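Local structure of uncharacterized protein PF1083 (Pyrococcus furiosus, 3NRN) at residues P277-T289 against I294-S306. The protein is of unknown function, but binds adenosine monophosphate and is probably an oxidoreductase of the flavin-containing amine oxidase type. Residues are numbered along the deposited sequence; the frame is centred on the assembly and turned at random.
Sequences PGEPRIGNTIVFT and INGFNEPSALDKS
E299, just past strand 296-298, meets the backbone of R281, I282 and G283, in the loop leading into strand 286-288, a worked example of a side-chain carboxylate binding consecutive backbone amides of a loop. E299 OE2 accepts from both I282 N, at 3.1 Å, and G283 N, at 2.8 Å; the two amides approach the same face of the carboxylate, roughly 40° out of its plane. E299 OE1 is modelled within bonding distance of R281 N, although its position is less certain. E299 CG lies anti to the backbone N (chi1 180°) and the chain stays extended beyond it, carrying the acid up to this row of amides. A water extends the link, accepting from E299 N and donating to the carbonyls of G283 and T285.

Further along, strands 286-288 and 296-298 pair in antiparallel fashion: V287 N donates to F297 O at 2.8 Å, and F297 N returns the bond to V287 O. T289 closes this end, its OG1 donating to I294 O from above the carbonyl plane.

Apolar contact centres on the F297 ring. V287 CB sits over one face, a CH-pi contact 3.8 Å from the centroid, while I282 CD1 lies at the ring edge, 3.7 Å from F297 CE1.

Strand 312-320 flanks the hairpin in a mixed sheet, away from the nucleotide. With two backbone N-H groups, and perhaps a third, directed at it, the E299 carboxylate is probably stabilised as an anion without a salt bridge to R281.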
loop_
_atom_site.group_PDB
_atom_site.type_symbol
_atom_site.label_atom_id
_atom_site.label_comp_id
_atom_site.label_asym_id
_atom_site.label_seq_id
_atom_site.Cartn_x
_atom_site.Cartn_y
_atom_site.Cartn_z
ATOM N N PRO A 277 -23.656 3.901 13.584
ATOM C CA PRO A 277 -24.622 2.988 14.201
ATOM C C PRO A 277 -25.489 2.257 13.181
ATOM O O PRO A 277 -25.902 2.836 12.176
ATOM C CB PRO A 277 -25.451 3.915 15.090
ATOM C CG PRO A 277 -24.491 5.012 15.434
ATOM C CD PRO A 277 -23.818 5.267 14.113
ATOM N N GLY A 278 -25.754 0.979 13.435
ATOM C CA GLY A 278 -26.608 0.226 12.536
ATOM C C GLY A 278 -25.971 -0.797 11.617
ATOM O O GLY A 278 -24.911 -1.351 11.905
ATOM N N GLU A 279 -26.647 -1.040 10.499
ATOM C CA GLU A 279 -26.214 -2.005 9.495
ATOM C C GLU A 279 -25.258 -1.394 8.476
ATOM O O GLU A 279 -25.202 -0.175 8.316
ATOM C CB GLU A 279 -27.441 -2.563 8.766
ATOM C CG GLU A 279 -28.408 -3.321 9.660
ATOM C CD GLU A 279 -27.807 -4.596 10.216
ATOM O OE1 GLU A 279 -27.483 -5.500 9.414
ATOM O OE2 GLU A 279 -27.658 -4.696 11.453
ATOM N N PRO A 280 -24.497 -2.242 7.761
ATOM C CA PRO A 280 -23.552 -1.747 6.758
ATOM C C PRO A 280 -24.246 -0.788 5.802
ATOM O O PRO A 280 -25.341 -1.072 5.317
ATOM C CB PRO A 280 -23.075 -3.026 6.071
ATOM C CG PRO A 280 -24.233 -3.966 6.252
ATOM C CD PRO A 280 -24.618 -3.707 7.681
ATOM N N ARG A 281 -23.602 0.344 5.535
ATOM C CA ARG A 281 -24.170 1.363 4.665
ATOM C C ARG A 281 -23.719 1.281 3.212
ATOM O O ARG A 281 -24.386 1.809 2.325
ATOM C CB ARG A 281 -23.840 2.757 5.215
ATOM C CG ARG A 281 -24.304 3.008 6.646
ATOM C CD ARG A 281 -25.809 2.824 6.790
ATOM N NE ARG A 281 -26.264 3.007 8.168
ATOM C CZ ARG A 281 -26.416 4.187 8.764
ATOM N NH1 ARG A 281 -26.153 5.309 8.104
ATOM N NH2 ARG A 281 -26.827 4.243 10.024
ATOM N N ILE A 282 -22.590 0.631 2.953
ATOM C CA ILE A 282 -22.118 0.540 1.579
ATOM C C ILE A 282 -21.733 -0.874 1.153
ATOM O O ILE A 282 -21.683 -1.179 -0.037
ATOM C CB ILE A 282 -20.924 1.504 1.343
ATOM C CG1 ILE A 282 -19.741 1.109 2.224
ATOM C CG2 ILE A 282 -21.337 2.940 1.677
ATOM C CD1 ILE A 282 -18.506 1.965 2.000
ATOM N N GLY A 283 -21.471 -1.739 2.126
ATOM C CA GLY A 283 -21.096 -3.106 1.808
ATOM C C GLY A 283 -19.657 -3.223 1.332
ATOM O O GLY A 283 -18.880 -2.275 1.454
ATOM N N ASN A 284 -19.305 -4.384 0.784
ATOM C CA ASN A 284 -17.949 -4.625 0.292
ATOM C C ASN A 284 -17.678 -3.889 -1.014
ATOM O O ASN A 284 -17.847 -4.449 -2.100
ATOM C CB ASN A 284 -17.714 -6.125 0.085
ATOM C CG ASN A 284 -16.287 -6.440 -0.327
ATOM O OD1 ASN A 284 -15.447 -5.545 -0.429
ATOM N ND2 ASN A 284 -16.005 -7.718 -0.563
ATOM N N THR A 285 -17.251 -2.636 -0.899
ATOM C CA THR A 285 -16.938 -1.806 -2.059
ATOM C C THR A 285 -16.211 -0.562 -1.553
ATOM O O THR A 285 -16.061 -0.371 -0.345
ATOM C CB THR A 285 -18.230 -1.352 -2.792
ATOM O OG1 THR A 285 -19.102 -2.471 -2.968
ATOM C CG2 THR A 285 -17.903 -0.788 -4.167
ATOM N N ILE A 286 -15.743 0.272 -2.473
ATOM C CA ILE A 286 -15.087 1.515 -2.092
ATOM C C ILE A 286 -15.881 2.632 -2.753
ATOM O O ILE A 286 -16.460 2.437 -3.820
ATOM C CB ILE A 286 -13.630 1.589 -2.585
ATOM C CG1 ILE A 286 -13.573 1.332 -4.090
ATOM C CG2 ILE A 286 -12.775 0.602 -1.820
ATOM C CD1 ILE A 286 -12.178 1.423 -4.669
ATOM N N VAL A 287 -15.916 3.794 -2.118
ATOM C CA VAL A 287 -16.646 4.922 -2.679
ATOM C C VAL A 287 -15.730 6.115 -2.899
ATOM O O VAL A 287 -15.169 6.657 -1.950
ATOM C CB VAL A 287 -17.804 5.368 -1.754
ATOM C CG1 VAL A 287 -18.547 6.549 -2.385
ATOM C CG2 VAL A 287 -18.752 4.206 -1.511
ATOM N N PHE A 288 -15.575 6.511 -4.156
ATOM C CA PHE A 288 -14.752 7.664 -4.488
ATOM C C PHE A 288 -15.572 8.912 -4.176
ATOM O O PHE A 288 -16.784 8.923 -4.374
ATOM C CB PHE A 288 -14.364 7.622 -5.964
ATOM C CG PHE A 288 -13.337 6.582 -6.278
ATOM C CD1 PHE A 288 -11.999 6.799 -5.969
ATOM C CD2 PHE A 288 -13.709 5.359 -6.836
ATOM C CE1 PHE A 288 -11.040 5.813 -6.209
ATOM C CE2 PHE A 288 -12.758 4.366 -7.079
ATOM C CZ PHE A 288 -11.421 4.595 -6.764
ATOM N N THR A 289 -14.913 9.957 -3.688
ATOM C CA THR A 289 -15.614 11.182 -3.324
ATOM C C THR A 289 -15.099 12.415 -4.062
ATOM O O THR A 289 -14.553 13.335 -3.455
ATOM C CB THR A 289 -15.511 11.425 -1.806
ATOM O OG1 THR A 289 -14.129 11.512 -1.434
ATOM C CG2 THR A 289 -16.157 10.270 -1.035
ATOM N N ILE A 294 -11.588 14.680 1.272
ATOM C CA ILE A 294 -11.500 13.230 1.441
ATOM C C ILE A 294 -11.463 12.704 0.002
ATOM O O ILE A 294 -12.083 13.288 -0.885
ATOM C CB ILE A 294 -12.763 12.633 2.136
ATOM C CG1 ILE A 294 -12.850 13.082 3.598
ATOM C CG2 ILE A 294 -12.744 11.107 2.042
ATOM C CD1 ILE A 294 -11.662 12.733 4.428
ATOM N N ASN A 295 -10.746 11.610 -0.231
ATOM C CA ASN A 295 -10.630 11.051 -1.577
ATOM C C ASN A 295 -11.546 9.864 -1.810
ATOM O O ASN A 295 -11.921 9.565 -2.952
ATOM C CB ASN A 295 -9.180 10.631 -1.834
ATOM C CG ASN A 295 -8.217 11.785 -1.701
ATOM O OD1 ASN A 295 -7.198 11.681 -1.022
ATOM N ND2 ASN A 295 -8.536 12.896 -2.351
ATOM N N GLY A 296 -11.895 9.183 -0.724
ATOM C CA GLY A 296 -12.770 8.033 -0.818
ATOM C C GLY A 296 -12.867 7.324 0.514
ATOM O O GLY A 296 -12.155 7.666 1.460
ATOM N N PHE A 297 -13.753 6.340 0.604
ATOM C CA PHE A 297 -13.902 5.596 1.843
ATOM C C PHE A 297 -14.405 4.186 1.581
ATOM O O PHE A 297 -14.934 3.897 0.509
ATOM C CB PHE A 297 -14.843 6.338 2.806
ATOM C CG PHE A 297 -16.252 6.510 2.292
ATOM C CD1 PHE A 297 -17.187 5.484 2.414
ATOM C CD2 PHE A 297 -16.646 7.707 1.695
ATOM C CE1 PHE A 297 -18.493 5.646 1.956
ATOM C CE2 PHE A 297 -17.950 7.881 1.231
ATOM C CZ PHE A 297 -18.877 6.845 1.362
ATOM N N ASN A 298 -14.211 3.310 2.562
ATOM C CA ASN A 298 -14.654 1.929 2.458
ATOM C C ASN A 298 -15.345 1.530 3.760
ATOM O O ASN A 298 -15.462 2.343 4.682
ATOM C CB ASN A 298 -13.459 1.001 2.163
ATOM C CG ASN A 298 -12.632 0.669 3.405
ATOM O OD1 ASN A 298 -12.570 1.444 4.355
ATOM N ND2 ASN A 298 -11.980 -0.490 3.386
ATOM N N GLU A 299 -15.800 0.284 3.824
ATOM C CA GLU A 299 -16.491 -0.240 5.001
ATOM C C GLU A 299 -15.977 -1.661 5.249
ATOM O O GLU A 299 -16.646 -2.644 4.933
ATOM C CB GLU A 299 -17.998 -0.240 4.730
ATOM C CG GLU A 299 -18.868 -0.763 5.854
ATOM C CD GLU A 299 -20.343 -0.503 5.594
ATOM O OE1 GLU A 299 -20.887 0.481 6.137
ATOM O OE2 GLU A 299 -20.953 -1.274 4.828
ATOM N N PRO A 300 -14.778 -1.777 5.842
ATOM C CA PRO A 300 -14.131 -3.061 6.141
ATOM C C PRO A 300 -14.967 -4.112 6.870
ATOM O O PRO A 300 -14.799 -5.308 6.629
ATOM C CB PRO A 300 -12.878 -2.645 6.920
ATOM C CG PRO A 300 -13.293 -1.376 7.583
ATOM C CD PRO A 300 -14.070 -0.666 6.503
ATOM N N SER A 301 -15.869 -3.674 7.744
ATOM C CA SER A 301 -16.714 -4.605 8.490
ATOM C C SER A 301 -17.800 -5.220 7.606
ATOM O O SER A 301 -18.549 -6.090 8.044
ATOM C CB SER A 301 -17.369 -3.890 9.673
ATOM O OG SER A 301 -18.230 -2.862 9.218
ATOM N N ALA A 302 -17.883 -4.761 6.363
ATOM C CA ALA A 302 -18.871 -5.282 5.428
ATOM C C ALA A 302 -18.554 -6.735 5.091
ATOM O O ALA A 302 -19.378 -7.430 4.499
ATOM C CB ALA A 302 -18.890 -4.442 4.159
ATOM N N LEU A 303 -17.351 -7.181 5.455
ATOM C CA LEU A 303 -16.933 -8.563 5.215
ATOM C C LEU A 303 -16.774 -9.259 6.559
ATOM O O LEU A 303 -17.384 -10.296 6.813
ATOM C CB LEU A 303 -15.600 -8.626 4.449
ATOM C CG LEU A 303 -14.946 -10.020 4.363
ATOM C CD1 LEU A 303 -15.876 -10.984 3.643
ATOM C CD2 LEU A 303 -13.612 -9.944 3.633
ATOM N N ASP A 304 -15.944 -8.683 7.418
ATOM C CA ASP A 304 -15.715 -9.243 8.738
ATOM C C ASP A 304 -16.375 -8.329 9.766
ATOM O O ASP A 304 -15.858 -7.257 10.072
ATOM C CB ASP A 304 -14.217 -9.342 9.014
ATOM C CG ASP A 304 -13.913 -10.019 10.331
ATOM O OD1 ASP A 304 -14.841 -10.158 11.162
ATOM O OD2 ASP A 304 -12.742 -10.403 10.540
ATOM N N LYS A 305 -17.515 -8.762 10.298
ATOM C CA LYS A 305 -18.256 -7.973 11.276
ATOM C C LYS A 305 -17.536 -7.819 12.611
ATOM O O LYS A 305 -17.787 -6.862 13.346
ATOM C CB LYS A 305 -19.637 -8.586 11.523
ATOM C CG LYS A 305 -20.592 -7.649 12.255
ATOM C CD LYS A 305 -21.805 -8.381 12.822
ATOM C CE LYS A 305 -21.409 -9.298 13.973
ATOM N NZ LYS A 305 -22.589 -9.939 14.617
ATOM N N SER A 306 -16.648 -8.756 12.930
ATOM C CA SER A 306 -15.912 -8.702 14.191
ATOM C C SER A 306 -14.965 -7.507 14.215
ATOM O O SER A 306 -14.441 -7.140 15.266
ATOM C CB SER A 306 -15.107 -9.984 14.396
ATOM O OG SER A 306 -14.050 -10.071 13.456
HETATM O O HOH W 1 -15.984 -1.669 1.926
#